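Class II aldolase/adducin N-terminal domain-containing protein (Thermoplasma acidophilum, PDB 3M4R) is of unknown function but binds zinc through its class II aldolase/adducin domain, the N-terminal part of a longer protein that may be an oxidoreductase. Local coordinates at residues D147-I152 and V156-Y161; K170-C175 and I183-H188; H188-F193 and N206-A211. One frame throughout, in Å; residues are numbered along the deposited sequence.

Interaction 1 of 3, residues D147-I152 and V156-Y161; sequences DQIAKI and VVVLPY
No ring, amide or carboxylate is used where Ile149 and Ala150 meet Val156 and Val158; the one flat group close by, the guanidinium of Arg186, presents a face to the end of the Ile149 side chain. Ile149 CD1 lies over that plane, 3.4 Å from Arg186 NH2, while the same guanidinium is hydrogen-bonded to Thr140 O, Leu144 O and Ser146 OG. The other branch of Ile149, CG2, turns to the strand and reaches Val158 CG2 at 4.3 Å. Ala150 forms the middle of the contact. Its single methyl is approached by one branch from each of two valines: CB is 3.9 Å from Val156 CG2 and 4.1 Å from Val158 CG2. Val156 comes in more deeply, with CG2 3.7 Å from Ala150 CA, so this branch touches the helix backbone as well as the methyl. At Val156 a chi1 of -63° sets CG2 between the backbone N and the carbonyl carbon, and CG1 turns off toward Ile207 of helix 197-215. Helix 146-153 runs into strand 156-159 through a very short connection and folds back over it; the axes of segments 147-152 and 156-159 make 147° between their N-to-C directions and approach to 8.1 Å. The strand is the outermost one at this end of the mixed sheet of the class II aldolase domain, and its backbone pairs with strand 182-185. Val156 and Val158 face the helix, whereas Val157 and Leu159 point to the other face of the sheet, onto helix 166-175. No hydrogen bond joins the two segments, and the small Ala150 lets the helix backbone come near: its CA is 5.8 Å from Val156 CA.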
ATOM      1  N   ASP A 147       9.425 -19.820  -3.150  1.00 21.80           N
ATOM      2  CA  ASP A 147       9.107 -20.122  -4.527  1.00 22.65           C
ATOM      3  C   ASP A 147       7.847 -20.962  -4.641  1.00 22.63           C
ATOM      4  O   ASP A 147       7.093 -20.811  -5.599  1.00 23.77           O
ATOM      5  CB  ASP A 147      10.270 -20.829  -5.243  1.00 23.53           C
ATOM      6  CG  ASP A 147      11.434 -19.884  -5.572  1.00 25.22           C
ATOM      7  OD1 ASP A 147      11.392 -18.691  -5.213  1.00 29.56           O
ATOM      8  OD2 ASP A 147      12.417 -20.337  -6.207  1.00 30.28           O
ATOM      9  N   GLN A 148       7.600 -21.859  -3.698  1.00 21.93           N
ATOM     10  CA  GLN A 148       6.352 -22.594  -3.760  1.00 21.52           C
ATOM     11  C   GLN A 148       5.186 -21.684  -3.315  1.00 21.28           C
ATOM     12  O   GLN A 148       4.078 -21.757  -3.844  1.00 21.83           O
ATOM     13  CB  GLN A 148       6.431 -23.893  -2.960  1.00 21.29           C
ATOM     14  CG  GLN A 148       7.436 -24.902  -3.507  1.00 20.35           C
ATOM     15  CD  GLN A 148       7.445 -26.147  -2.684  1.00 20.69           C
ATOM     16  OE1 GLN A 148       6.923 -26.170  -1.578  1.00 19.96           O
ATOM     17  NE2 GLN A 148       8.014 -27.205  -3.220  1.00 20.54           N
ATOM     18  N   ILE A 149       5.434 -20.805  -2.370  1.00 21.06           N
ATOM     19  CA  ILE A 149       4.430 -19.774  -2.065  1.00 21.39           C
ATOM     20  C   ILE A 149       4.016 -18.943  -3.308  1.00 21.09           C
ATOM     21  O   ILE A 149       2.821 -18.743  -3.556  1.00 20.08           O
ATOM     22  CB  ILE A 149       4.853 -18.880  -0.903  1.00 20.58           C
ATOM     23  CG1 ILE A 149       4.943 -19.716   0.399  1.00 20.60           C
ATOM     24  CG2 ILE A 149       3.817 -17.775  -0.706  1.00 20.82           C
ATOM     25  CD1 ILE A 149       5.441 -18.923   1.608  1.00 21.15           C
ATOM     26  N   ALA A 150       4.995 -18.517  -4.103  1.00 21.63           N
ATOM     27  CA  ALA A 150       4.741 -17.788  -5.350  1.00 21.53           C
ATOM     28  C   ALA A 150       3.928 -18.633  -6.352  1.00 22.46           C
ATOM     29  O   ALA A 150       2.996 -18.117  -6.989  1.00 22.89           O
ATOM     30  CB  ALA A 150       6.061 -17.334  -5.976  1.00 20.72           C
ATOM     31  N   LYS A 151       4.219 -19.932  -6.464  1.00 22.76           N
ATOM     32  CA  LYS A 151       3.471 -20.764  -7.401  1.00 22.83           C
ATOM     33  C   LYS A 151       2.006 -20.886  -6.930  1.00 22.98           C
ATOM     34  O   LYS A 151       1.103 -21.003  -7.757  1.00 23.05           O
ATOM     35  CB  LYS A 151       4.124 -22.155  -7.649  1.00 23.42           C
ATOM     36  CG  LYS A 151       5.613 -22.100  -8.122  1.00 23.10           C
ATOM     37  CD  LYS A 151       6.176 -23.320  -8.967  1.00 22.13           C
ATOM     38  CE  LYS A 151       5.341 -24.533  -8.976  1.00 22.16           C
ATOM     39  NZ  LYS A 151       5.917 -25.824  -9.662  1.00 21.05           N
ATOM     40  N   ILE A 152       1.773 -20.817  -5.620  1.00 22.77           N
ATOM     41  CA  ILE A 152       0.424 -20.939  -5.068  1.00 23.33           C
ATOM     42  C   ILE A 152      -0.361 -19.659  -5.350  1.00 24.03           C
ATOM     43  O   ILE A 152      -1.511 -19.698  -5.780  1.00 24.38           O
ATOM     44  CB  ILE A 152       0.454 -21.179  -3.527  1.00 23.35           C
ATOM     45  CG1 ILE A 152       1.044 -22.567  -3.207  1.00 25.23           C
ATOM     46  CG2 ILE A 152      -0.945 -21.104  -2.932  1.00 22.22           C
ATOM     47  CD1 ILE A 152       1.535 -22.743  -1.772  1.00 25.78           C
ATOM     48  N   VAL A 156       3.647 -13.211  -8.477  1.00 26.22           N
ATOM     49  CA  VAL A 156       4.058 -12.401  -7.344  1.00 24.90           C
ATOM     50  C   VAL A 156       5.531 -12.557  -7.094  1.00 24.86           C
ATOM     51  O   VAL A 156       6.133 -13.469  -7.572  1.00 23.28           O
ATOM     52  CB  VAL A 156       3.311 -12.783  -6.073  1.00 24.83           C
ATOM     53  CG1 VAL A 156       1.833 -12.522  -6.254  1.00 24.57           C
ATOM     54  CG2 VAL A 156       3.587 -14.270  -5.699  1.00 23.79           C
ATOM     55  N   VAL A 157       6.099 -11.617  -6.353  1.00 25.11           N
ATOM     56  CA  VAL A 157       7.438 -11.727  -5.847  1.00 26.14           C
ATOM     57  C   VAL A 157       7.226 -11.858  -4.365  1.00 26.59           C
ATOM     58  O   VAL A 157       6.358 -11.190  -3.788  1.00 27.17           O
ATOM     59  CB  VAL A 157       8.281 -10.474  -6.201  1.00 27.06           C
ATOM     60  CG1 VAL A 157       9.526 -10.325  -5.280  1.00 27.86           C
ATOM     61  CG2 VAL A 157       8.723 -10.563  -7.668  1.00 27.14           C
ATOM     62  N   VAL A 158       8.006 -12.726  -3.743  1.00 26.80           N
ATOM     63  CA  VAL A 158       7.901 -12.979  -2.309  1.00 26.62           C
ATOM     64  C   VAL A 158       9.175 -12.467  -1.651  1.00 26.91           C
ATOM     65  O   VAL A 158      10.258 -12.671  -2.172  1.00 28.05           O
ATOM     66  CB  VAL A 158       7.706 -14.476  -2.030  1.00 26.67           C
ATOM     67  CG1 VAL A 158       7.715 -14.742  -0.522  1.00 25.15           C
ATOM     68  CG2 VAL A 158       6.409 -14.946  -2.664  1.00 24.51           C
ATOM     69  N   LEU A 159       9.030 -11.726  -0.556  1.00 26.58           N
ATOM     70  CA  LEU A 159      10.165 -11.229   0.218  1.00 25.53           C
ATOM     71  C   LEU A 159      10.197 -11.888   1.581  1.00 24.21           C
ATOM     72  O   LEU A 159       9.146 -12.142   2.159  1.00 23.09           O
ATOM     73  CB  LEU A 159      10.062  -9.712   0.405  1.00 26.38           C
ATOM     74  CG  LEU A 159      10.813  -8.777  -0.540  1.00 27.61           C
ATOM     75  CD1 LEU A 159      10.602  -9.190  -1.974  1.00 33.81           C
ATOM     76  CD2 LEU A 159      10.363  -7.325  -0.305  1.00 30.66           C
ATOM     77  N   PRO A 160      11.402 -12.138   2.124  1.00 24.36           N
ATOM     78  CA  PRO A 160      11.490 -12.723   3.450  1.00 24.02           C
ATOM     79  C   PRO A 160      11.040 -11.726   4.465  1.00 22.79           C
ATOM     80  O   PRO A 160      10.806 -10.571   4.096  1.00 23.06           O
ATOM     81  CB  PRO A 160      12.994 -12.977   3.609  1.00 24.36           C
ATOM     82  CG  PRO A 160      13.590 -11.848   2.921  1.00 24.88           C
ATOM     83  CD  PRO A 160      12.742 -11.732   1.659  1.00 24.92           C
ATOM     84  N   TYR A 161      10.929 -12.135   5.728  1.00 22.19           N
ATOM     85  CA  TYR A 161      10.590 -11.197   6.795  1.00 21.43           C
ATOM     86  C   TYR A 161      11.644 -10.103   6.849  1.00 21.80           C
ATOM     87  O   TYR A 161      12.823 -10.392   6.856  1.00 21.05           O
ATOM     88  CB  TYR A 161      10.455 -11.842   8.190  1.00 21.27           C
ATOM     89  CG  TYR A 161      10.152 -10.811   9.270  1.00 21.17           C
ATOM     90  CD1 TYR A 161       8.919 -10.144   9.324  1.00 24.97           C
ATOM     91  CD2 TYR A 161      11.117 -10.426  10.165  1.00 20.20           C
ATOM     92  CE1 TYR A 161       8.662  -9.141  10.281  1.00 23.13           C
ATOM     93  CE2 TYR A 161      10.873  -9.419  11.120  1.00 19.47           C
ATOM     94  CZ  TYR A 161       9.660  -8.813  11.204  1.00 21.42           C
ATOM     95  OH  TYR A 161       9.478  -7.824  12.154  1.00 23.42           O
TER

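Interaction 2 of 3, residues K170-C175 and I183-H188; sequences KEVMNC and IVLRKH. With ZN (zinc ion), chain B.
Val172 divides its two methyls between two residues of one strand: CG1 reaches Ile183 CD1 at 4.0 Å, and CG2 reaches Leu185 CD2, also at 4.0 Å. The contact belongs to a beta-alpha-beta unit, in which strand 156-159 leads into helix 166-175 and then into strand 182-185, parallel to the first and next to it in the sheet. Here the helix lies back on the second strand of its own crossover. Ile183 points at the helix, and its extended side chain (chi2 176°) carries CD1 to Val172 at a slant; CD1 is also 4.0 Å from Val172 O, so it touches the helix backbone too. Leu185 meets Val172 at about a right angle, and it is the CD2 branch that closes the distance. With CG1 anti to the backbone N (chi1 164°), the Val172 methyls spread in the directions of the two strand residues. All three side chains are buried, and the link is entirely apolar. Leu159 of the first strand and Leu191 of strand 189-194 also touch Val172, so this one helix residue rests on three neighbouring strands. After Leu185 the chain turns sharply: Lys187 adopts a left-handed backbone conformation (phi 62°), and His188 N returns to Leu185 O with a hydrogen bond of 3.0 Å. The turn delivers His188 to the zinc site, to which Glu116, His130, His132 and a water also belong; Leu185 lies close beside the ligand His130. The imidazole of His188 binds the zinc through NE2 at 2.0 Å; the metal is 2.9 Å from CE1 and 3.0 Å from CD2, nearly equidistant from the two carbons flanking that nitrogen, as expected when NE2 points squarely at the metal.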
ATOM      1  N   LYS A 170      12.955   0.030   0.832  1.00 21.64           N
ATOM      2  CA  LYS A 170      14.050  -0.087  -0.146  1.00 23.58           C
ATOM      3  C   LYS A 170      14.119  -1.456  -0.873  1.00 24.17           C
ATOM      4  O   LYS A 170      14.360  -1.549  -2.080  1.00 24.30           O
ATOM      5  CB  LYS A 170      15.359   0.121   0.606  1.00 24.18           C
ATOM      6  CG  LYS A 170      15.441   1.526   1.237  1.00 27.09           C
ATOM      7  CD  LYS A 170      16.567   2.332   0.714  1.00 30.41           C
ATOM      8  CE  LYS A 170      16.531   2.562  -0.794  1.00 31.86           C
ATOM      9  NZ  LYS A 170      17.909   2.976  -1.136  1.00 28.84           N
ATOM     10  N   GLU A 171      13.897  -2.519  -0.125  1.00 25.11           N
ATOM     11  CA  GLU A 171      13.845  -3.879  -0.708  1.00 25.43           C
ATOM     12  C   GLU A 171      12.644  -4.056  -1.605  1.00 25.65           C
ATOM     13  O   GLU A 171      12.734  -4.693  -2.660  1.00 25.04           O
ATOM     14  CB  GLU A 171      13.732  -4.891   0.393  1.00 26.20           C
ATOM     15  CG  GLU A 171      15.021  -5.142   1.078  1.00 30.70           C
ATOM     16  CD  GLU A 171      16.047  -5.798   0.157  1.00 33.56           C
ATOM     17  OE1 GLU A 171      15.772  -6.876  -0.422  1.00 32.34           O
ATOM     18  OE2 GLU A 171      17.125  -5.201   0.012  1.00 36.32           O
ATOM     19  N   VAL A 172      11.513  -3.505  -1.165  1.00 24.54           N
ATOM     20  CA  VAL A 172      10.320  -3.525  -1.958  1.00 25.21           C
ATOM     21  C   VAL A 172      10.590  -2.794  -3.274  1.00 25.63           C
ATOM     22  O   VAL A 172      10.300  -3.314  -4.359  1.00 24.99           O
ATOM     23  CB  VAL A 172       9.144  -2.918  -1.189  1.00 24.11           C
ATOM     24  CG1 VAL A 172       8.045  -2.579  -2.105  1.00 25.72           C
ATOM     25  CG2 VAL A 172       8.721  -3.843  -0.077  1.00 24.52           C
HETATM   26  N   MSE A 173      11.162  -1.598  -3.168  1.00 26.04           N
HETATM   27  CA  MSE A 173      11.508  -0.835  -4.333  1.00 27.12           C
HETATM   28  C   MSE A 173      12.345  -1.662  -5.296  1.00 28.12           C
HETATM   29  O   MSE A 173      12.068  -1.690  -6.483  1.00 29.04           O
HETATM   30  CB  MSE A 173      12.318   0.407  -3.939  1.00 26.40           C
HETATM   31  CG  MSE A 173      12.593   1.332  -5.093  1.00 27.15           C
HETATM   32 SE   MSE A 173      13.521   2.959  -4.486  0.90 25.32          SE
HETATM   33  CE  MSE A 173      15.325   2.286  -4.485  1.00 29.42           C
ATOM     34  N   ASN A 174      13.385  -2.300  -4.778  1.00 29.18           N
ATOM     35  CA  ASN A 174      14.340  -3.011  -5.620  1.00 30.23           C
ATOM     36  C   ASN A 174      13.818  -4.352  -6.179  1.00 30.92           C
ATOM     37  O   ASN A 174      14.284  -4.780  -7.220  1.00 29.72           O
ATOM     38  CB  ASN A 174      15.646  -3.245  -4.869  1.00 30.55           C
ATOM     39  CG  ASN A 174      16.375  -1.935  -4.510  1.00 33.81           C
ATOM     40  OD1 ASN A 174      16.317  -0.914  -5.242  1.00 34.94           O
ATOM     41  ND2 ASN A 174      17.075  -1.962  -3.373  1.00 36.53           N
ATOM     42  N   CYS A 175      12.837  -4.985  -5.535  1.00 31.20           N
ATOM     43  CA  CYS A 175      12.357  -6.273  -6.031  0.50 31.89           C
ATOM     44  C   CYS A 175      11.196  -6.092  -6.995  1.00 31.99           C
ATOM     45  O   CYS A 175      10.848  -7.000  -7.716  1.00 31.20           O
ATOM     46  CB  CYS A 175      11.973  -7.191  -4.882  0.50 31.90           C
ATOM     47  SG  CYS A 175      13.380  -7.566  -3.837  0.50 33.30           S
ATOM     48  N   ILE A 183       3.413  -8.128  -4.378  1.00 23.22           N
ATOM     49  CA  ILE A 183       4.609  -8.427  -3.612  1.00 23.02           C
ATOM     50  C   ILE A 183       4.160  -8.919  -2.238  1.00 23.21           C
ATOM     51  O   ILE A 183       3.416  -8.231  -1.541  1.00 23.73           O
ATOM     52  CB  ILE A 183       5.482  -7.204  -3.411  1.00 22.80           C
ATOM     53  CG1 ILE A 183       6.014  -6.704  -4.767  1.00 23.10           C
ATOM     54  CG2 ILE A 183       6.613  -7.531  -2.456  1.00 22.96           C
ATOM     55  CD1 ILE A 183       6.863  -5.360  -4.663  1.00 22.78           C
ATOM     56  N   VAL A 184       4.591 -10.128  -1.891  1.00 23.44           N
ATOM     57  CA  VAL A 184       4.198 -10.814  -0.660  1.00 22.96           C
ATOM     58  C   VAL A 184       5.300 -10.613   0.361  1.00 22.68           C
ATOM     59  O   VAL A 184       6.455 -10.859   0.069  1.00 23.29           O
ATOM     60  CB  VAL A 184       4.013 -12.305  -0.892  1.00 22.96           C
ATOM     61  CG1 VAL A 184       3.677 -13.028   0.445  1.00 21.60           C
ATOM     62  CG2 VAL A 184       2.918 -12.515  -1.928  1.00 22.10           C
ATOM     63  N   LEU A 185       4.936 -10.142   1.544  1.00 21.86           N
ATOM     64  CA  LEU A 185       5.926  -9.811   2.586  1.00 21.21           C
ATOM     65  C   LEU A 185       5.732 -10.822   3.702  1.00 21.64           C
ATOM     66  O   LEU A 185       4.757 -10.742   4.462  1.00 21.30           O
ATOM     67  CB  LEU A 185       5.716  -8.363   3.082  1.00 21.53           C
ATOM     68  CG  LEU A 185       5.650  -7.208   2.054  1.00 20.91           C
ATOM     69  CD1 LEU A 185       5.401  -5.826   2.755  1.00 22.55           C
ATOM     70  CD2 LEU A 185       6.879  -7.166   1.175  1.00 19.36           C
ATOM     71  N   ARG A 186       6.620 -11.816   3.788  1.00 21.86           N
ATOM     72  CA  ARG A 186       6.434 -12.871   4.761  1.00 22.27           C
ATOM     73  C   ARG A 186       6.366 -12.319   6.171  1.00 22.24           C
ATOM     74  O   ARG A 186       7.138 -11.446   6.534  1.00 21.70           O
ATOM     75  CB  ARG A 186       7.513 -13.953   4.651  1.00 22.61           C
ATOM     76  CG  ARG A 186       7.476 -14.656   3.302  1.00 23.13           C
ATOM     77  CD  ARG A 186       8.412 -15.868   3.258  1.00 22.31           C
ATOM     78  NE  ARG A 186       7.896 -16.970   4.052  1.00 22.20           N
ATOM     79  CZ  ARG A 186       8.064 -18.256   3.762  1.00 21.56           C
ATOM     80  NH1 ARG A 186       7.561 -19.161   4.572  1.00 19.75           N
ATOM     81  NH2 ARG A 186       8.709 -18.634   2.661  1.00 21.26           N
ATOM     82  N   LYS A 187       5.407 -12.839   6.929  1.00 22.13           N
ATOM     83  CA  LYS A 187       5.144 -12.449   8.318  1.00 22.99           C
ATOM     84  C   LYS A 187       4.742 -10.997   8.505  1.00 23.53           C
ATOM     85  O   LYS A 187       4.940 -10.451   9.605  1.00 23.53           O
ATOM     86  CB  LYS A 187       6.333 -12.776   9.221  1.00 23.34           C
ATOM     87  CG  LYS A 187       6.844 -14.177   9.074  1.00 25.55           C
ATOM     88  CD  LYS A 187       7.650 -14.655  10.325  1.00 27.11           C
ATOM     89  CE  LYS A 187       8.253 -16.023  10.076  1.00 29.15           C
ATOM     90  NZ  LYS A 187       9.654 -16.043  10.578  1.00 31.13           N
ATOM     91  N   HIS A 188       4.222 -10.377   7.428  1.00 23.41           N
ATOM     92  CA  HIS A 188       3.808  -8.978   7.419  1.00 23.66           C
ATOM     93  C   HIS A 188       2.503  -8.836   6.645  1.00 22.79           C
ATOM     94  O   HIS A 188       1.497  -8.488   7.222  1.00 21.97           O
ATOM     95  CB  HIS A 188       4.900  -8.102   6.784  1.00 23.72           C
ATOM     96  CG  HIS A 188       4.616  -6.620   6.814  1.00 26.77           C
ATOM     97  ND1 HIS A 188       5.542  -5.690   6.384  1.00 25.09           N
ATOM     98  CD2 HIS A 188       3.526  -5.905   7.209  1.00 28.85           C
ATOM     99  CE1 HIS A 188       5.022  -4.477   6.471  1.00 31.05           C
ATOM    100  NE2 HIS A 188       3.810  -4.572   6.993  1.00 28.33           N
TER
HETATM  101 ZN    ZN B 220       2.495  -3.122   7.076  1.00 37.37          ZN
HETATM  102  O   HOH W   1       3.137  -2.955   8.987  1.00 21.59           O

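Interaction 3 of 3, residues H188-F193 and N206-A211; sequences HGLLTF and NIVSRA. With ZN (zinc ion), chain B.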
ATOM      1  N   HIS A 188       4.222 -10.377   7.428  1.00 23.41           N
ATOM      2  CA  HIS A 188       3.808  -8.978   7.419  1.00 23.66           C
ATOM      3  C   HIS A 188       2.503  -8.836   6.645  1.00 22.79           C
ATOM      4  O   HIS A 188       1.497  -8.488   7.222  1.00 21.97           O
ATOM      5  CB  HIS A 188       4.900  -8.102   6.784  1.00 23.72           C
ATOM      6  CG  HIS A 188       4.616  -6.620   6.814  1.00 26.77           C
ATOM      7  ND1 HIS A 188       5.542  -5.690   6.384  1.00 25.09           N
ATOM      8  CD2 HIS A 188       3.526  -5.905   7.209  1.00 28.85           C
ATOM      9  CE1 HIS A 188       5.022  -4.477   6.471  1.00 31.05           C
ATOM     10  NE2 HIS A 188       3.810  -4.572   6.993  1.00 28.33           N
ATOM     11  N   GLY A 189       2.517  -9.072   5.337  1.00 22.91           N
ATOM     12  CA  GLY A 189       1.295  -8.920   4.566  1.00 23.21           C
ATOM     13  C   GLY A 189       1.547  -8.911   3.081  1.00 23.40           C
ATOM     14  O   GLY A 189       2.422  -9.632   2.571  1.00 22.58           O
ATOM     15  N   LEU A 190       0.778  -8.073   2.391  1.00 23.47           N
ATOM     16  CA  LEU A 190       0.758  -8.055   0.948  1.00 23.48           C
ATOM     17  C   LEU A 190       0.740  -6.644   0.422  1.00 23.17           C
ATOM     18  O   LEU A 190       0.067  -5.769   0.980  1.00 24.40           O
ATOM     19  CB  LEU A 190      -0.486  -8.770   0.463  1.00 22.26           C
ATOM     20  CG  LEU A 190      -0.751  -8.830  -1.051  1.00 22.15           C
ATOM     21  CD1 LEU A 190       0.329  -9.627  -1.833  1.00 20.02           C
ATOM     22  CD2 LEU A 190      -2.099  -9.543  -1.227  1.00 18.70           C
ATOM     23  N   LEU A 191       1.431  -6.451  -0.700  1.00 22.63           N
ATOM     24  CA  LEU A 191       1.282  -5.285  -1.515  1.00 21.08           C
ATOM     25  C   LEU A 191       0.760  -5.639  -2.892  1.00 21.89           C
ATOM     26  O   LEU A 191       1.289  -6.536  -3.574  1.00 21.62           O
ATOM     27  CB  LEU A 191       2.613  -4.606  -1.680  1.00 21.19           C
ATOM     28  CG  LEU A 191       3.181  -3.928  -0.431  1.00 21.18           C
ATOM     29  CD1 LEU A 191       4.689  -3.871  -0.603  1.00 17.47           C
ATOM     30  CD2 LEU A 191       2.552  -2.504  -0.251  1.00 19.79           C
ATOM     31  N   THR A 192      -0.281  -4.927  -3.296  1.00 22.46           N
ATOM     32  CA  THR A 192      -0.719  -4.901  -4.698  1.00 22.63           C
ATOM     33  C   THR A 192      -0.827  -3.475  -5.213  1.00 22.99           C
ATOM     34  O   THR A 192      -0.812  -2.507  -4.445  1.00 21.99           O
ATOM     35  CB  THR A 192      -1.993  -5.694  -4.897  1.00 22.95           C
ATOM     36  OG1 THR A 192      -3.085  -5.151  -4.133  1.00 24.30           O
ATOM     37  CG2 THR A 192      -1.742  -7.199  -4.570  1.00 20.42           C
ATOM     38  N   PHE A 193      -0.961  -3.360  -6.530  1.00 22.83           N
ATOM     39  CA  PHE A 193      -0.865  -2.086  -7.182  1.00 22.67           C
ATOM     40  C   PHE A 193      -1.422  -2.149  -8.611  1.00 22.58           C
ATOM     41  O   PHE A 193      -1.623  -3.235  -9.176  1.00 21.52           O
ATOM     42  CB  PHE A 193       0.612  -1.690  -7.230  1.00 23.47           C
ATOM     43  CG  PHE A 193       1.535  -2.873  -7.258  1.00 23.29           C
ATOM     44  CD1 PHE A 193       1.658  -3.645  -8.392  1.00 24.12           C
ATOM     45  CD2 PHE A 193       2.234  -3.234  -6.127  1.00 20.27           C
ATOM     46  CE1 PHE A 193       2.503  -4.811  -8.413  1.00 24.03           C
ATOM     47  CE2 PHE A 193       3.049  -4.353  -6.114  1.00 22.48           C
ATOM     48  CZ  PHE A 193       3.195  -5.160  -7.266  1.00 21.81           C
ATOM     49  N   ASN A 206      -7.612 -11.636  -5.438  1.00 28.48           N
ATOM     50  CA  ASN A 206      -7.165 -12.857  -6.131  1.00 28.17           C
ATOM     51  C   ASN A 206      -6.047 -13.535  -5.358  1.00 27.07           C
ATOM     52  O   ASN A 206      -6.132 -14.724  -5.079  1.00 26.76           O
ATOM     53  CB  ASN A 206      -6.759 -12.530  -7.580  1.00 28.92           C
ATOM     54  CG  ASN A 206      -7.966 -12.466  -8.510  1.00 32.28           C
ATOM     55  OD1 ASN A 206      -8.907 -13.259  -8.348  1.00 37.69           O
ATOM     56  ND2 ASN A 206      -7.949 -11.565  -9.491  1.00 32.21           N
ATOM     57  N   ILE A 207      -5.063 -12.763  -4.901  1.00 25.94           N
ATOM     58  CA  ILE A 207      -3.932 -13.333  -4.164  1.00 24.88           C
ATOM     59  C   ILE A 207      -4.304 -13.833  -2.781  1.00 25.01           C
ATOM     60  O   ILE A 207      -3.934 -14.961  -2.394  1.00 26.27           O
ATOM     61  CB  ILE A 207      -2.772 -12.354  -4.053  1.00 24.98           C
ATOM     62  CG1 ILE A 207      -2.097 -12.196  -5.431  1.00 24.67           C
ATOM     63  CG2 ILE A 207      -1.768 -12.809  -2.988  1.00 23.98           C
ATOM     64  CD1 ILE A 207      -1.354 -10.868  -5.563  1.00 21.55           C
ATOM     65  N   VAL A 208      -5.068 -13.056  -2.034  1.00 24.38           N
ATOM     66  CA  VAL A 208      -5.388 -13.468  -0.677  1.00 24.36           C
ATOM     67  C   VAL A 208      -6.301 -14.696  -0.728  1.00 24.88           C
ATOM     68  O   VAL A 208      -6.127 -15.622   0.045  1.00 23.44           O
ATOM     69  CB  VAL A 208      -6.054 -12.343   0.129  1.00 24.38           C
ATOM     70  CG1 VAL A 208      -6.574 -12.857   1.440  1.00 24.04           C
ATOM     71  CG2 VAL A 208      -5.036 -11.169   0.354  1.00 24.61           C
ATOM     72  N   SER A 209      -7.253 -14.693  -1.658  1.00 26.03           N
ATOM     73  CA  SER A 209      -8.243 -15.757  -1.743  1.00 27.48           C
ATOM     74  C   SER A 209      -7.561 -17.061  -2.146  1.00 27.18           C
ATOM     75  O   SER A 209      -7.953 -18.118  -1.676  1.00 28.22           O
ATOM     76  CB  SER A 209      -9.430 -15.375  -2.649  1.00 27.79           C
ATOM     77  OG  SER A 209      -9.130 -15.470  -4.032  1.00 31.25           O
ATOM     78  N   ARG A 210      -6.509 -16.969  -2.957  1.00 27.22           N
ATOM     79  CA  ARG A 210      -5.649 -18.111  -3.255  1.00 27.72           C
ATOM     80  C   ARG A 210      -4.894 -18.627  -2.026  1.00 27.83           C
ATOM     81  O   ARG A 210      -4.776 -19.852  -1.826  1.00 27.56           O
ATOM     82  CB  ARG A 210      -4.694 -17.824  -4.419  1.00 27.41           C
ATOM     83  CG  ARG A 210      -5.433 -17.607  -5.736  1.00 29.79           C
ATOM     84  CD  ARG A 210      -4.549 -17.076  -6.864  1.00 32.49           C
ATOM     85  NE  ARG A 210      -3.820 -18.166  -7.504  1.00 35.17           N
ATOM     86  CZ  ARG A 210      -3.211 -18.088  -8.687  1.00 37.32           C
ATOM     87  NH1 ARG A 210      -2.565 -19.139  -9.168  1.00 35.28           N
ATOM     88  NH2 ARG A 210      -3.225 -16.954  -9.387  1.00 40.36           N
ATOM     89  N   ALA A 211      -4.420 -17.716  -1.198  1.00 27.85           N
ATOM     90  CA  ALA A 211      -3.808 -18.068   0.076  1.00 28.72           C
ATOM     91  C   ALA A 211      -4.818 -18.784   0.964  1.00 29.52           C
ATOM     92  O   ALA A 211      -4.511 -19.818   1.548  1.00 28.81           O
ATOM     93  CB  ALA A 211      -3.295 -16.805   0.803  1.00 28.10           C
TER
HETATM   94 ZN    ZN B 220       2.495  -3.122   7.076  1.00 37.37          ZN
HETATM   95  O   HOH W   1       3.137  -2.955   8.987  1.00 21.59           O
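Leu190 and Thr192 of strand 189-194 pack against Ile207 and Val208 of the long helix 197-215, which covers one face of the mixed sheet; the short axes of 189-193 and 206-211 make 148° between their N-to-C directions, so helix and strand run roughly antiparallel. Leu190 carries most of the contact. Its CD2 enters between two helix methyls, 3.7 Å from Ile207 CG2 and 3.7 Å from Val208 CG2, while CD1 lies 4.0 Å from Ile207 CG2. With CG opposite the backbone N (chi1 178°), the side chain extends out from the sheet to the helix. Two residues further on, Thr192 CG2 and Ile207 CD1 meet tip to tip at 3.8 Å; the hydroxyl of this threonine is hydrogen-bonded to His204 ND1 and Ala200 O of the same helix. Ile136 of helix 134-140 closes over Ile207 and Val208. The strand starts from a classic beta bulge, His188 and Gly189 both facing Leu185. Leu190 O accepts a hydrogen bond from ND1 of His130, whose NE2 is a zinc ligand, so this carbonyl probably fixes the rotation of the His130 ring, a second-shell role at the zinc. Across the segments only methyl-bearing groups touch, which implies that close packing and burial, with no directional bond, hold strand and helix together, while polar links to the same helix lie beside the contact, from the Thr192 hydroxyl and from Phe193 O to Arg203.

The three contacts follow one another along the chain with centres 10 to 12 Å apart, all on the same mixed sheet. Its neighbouring strands 156-159, 182-185 and 189-194 serve interactions 1, 2 and 3 in turn, joined by probable backbone hydrogen bonds such as Leu159 N to Val184 O and Ile183 N to Leu191 O, each 2.8 Å. Helices 146-153 and 197-215 cover one face and helix 166-175 the other, in alpha/beta/alpha layers. Interactions 1 and 3 meet where Val156 CG1 lies 3.7 Å from Ile207 CD1. Interactions 2 and 3 share His188, so the zinc ligand sits at the turn between two strands whose helix contacts lie on opposite faces, consistent with a rigid frame for the metal.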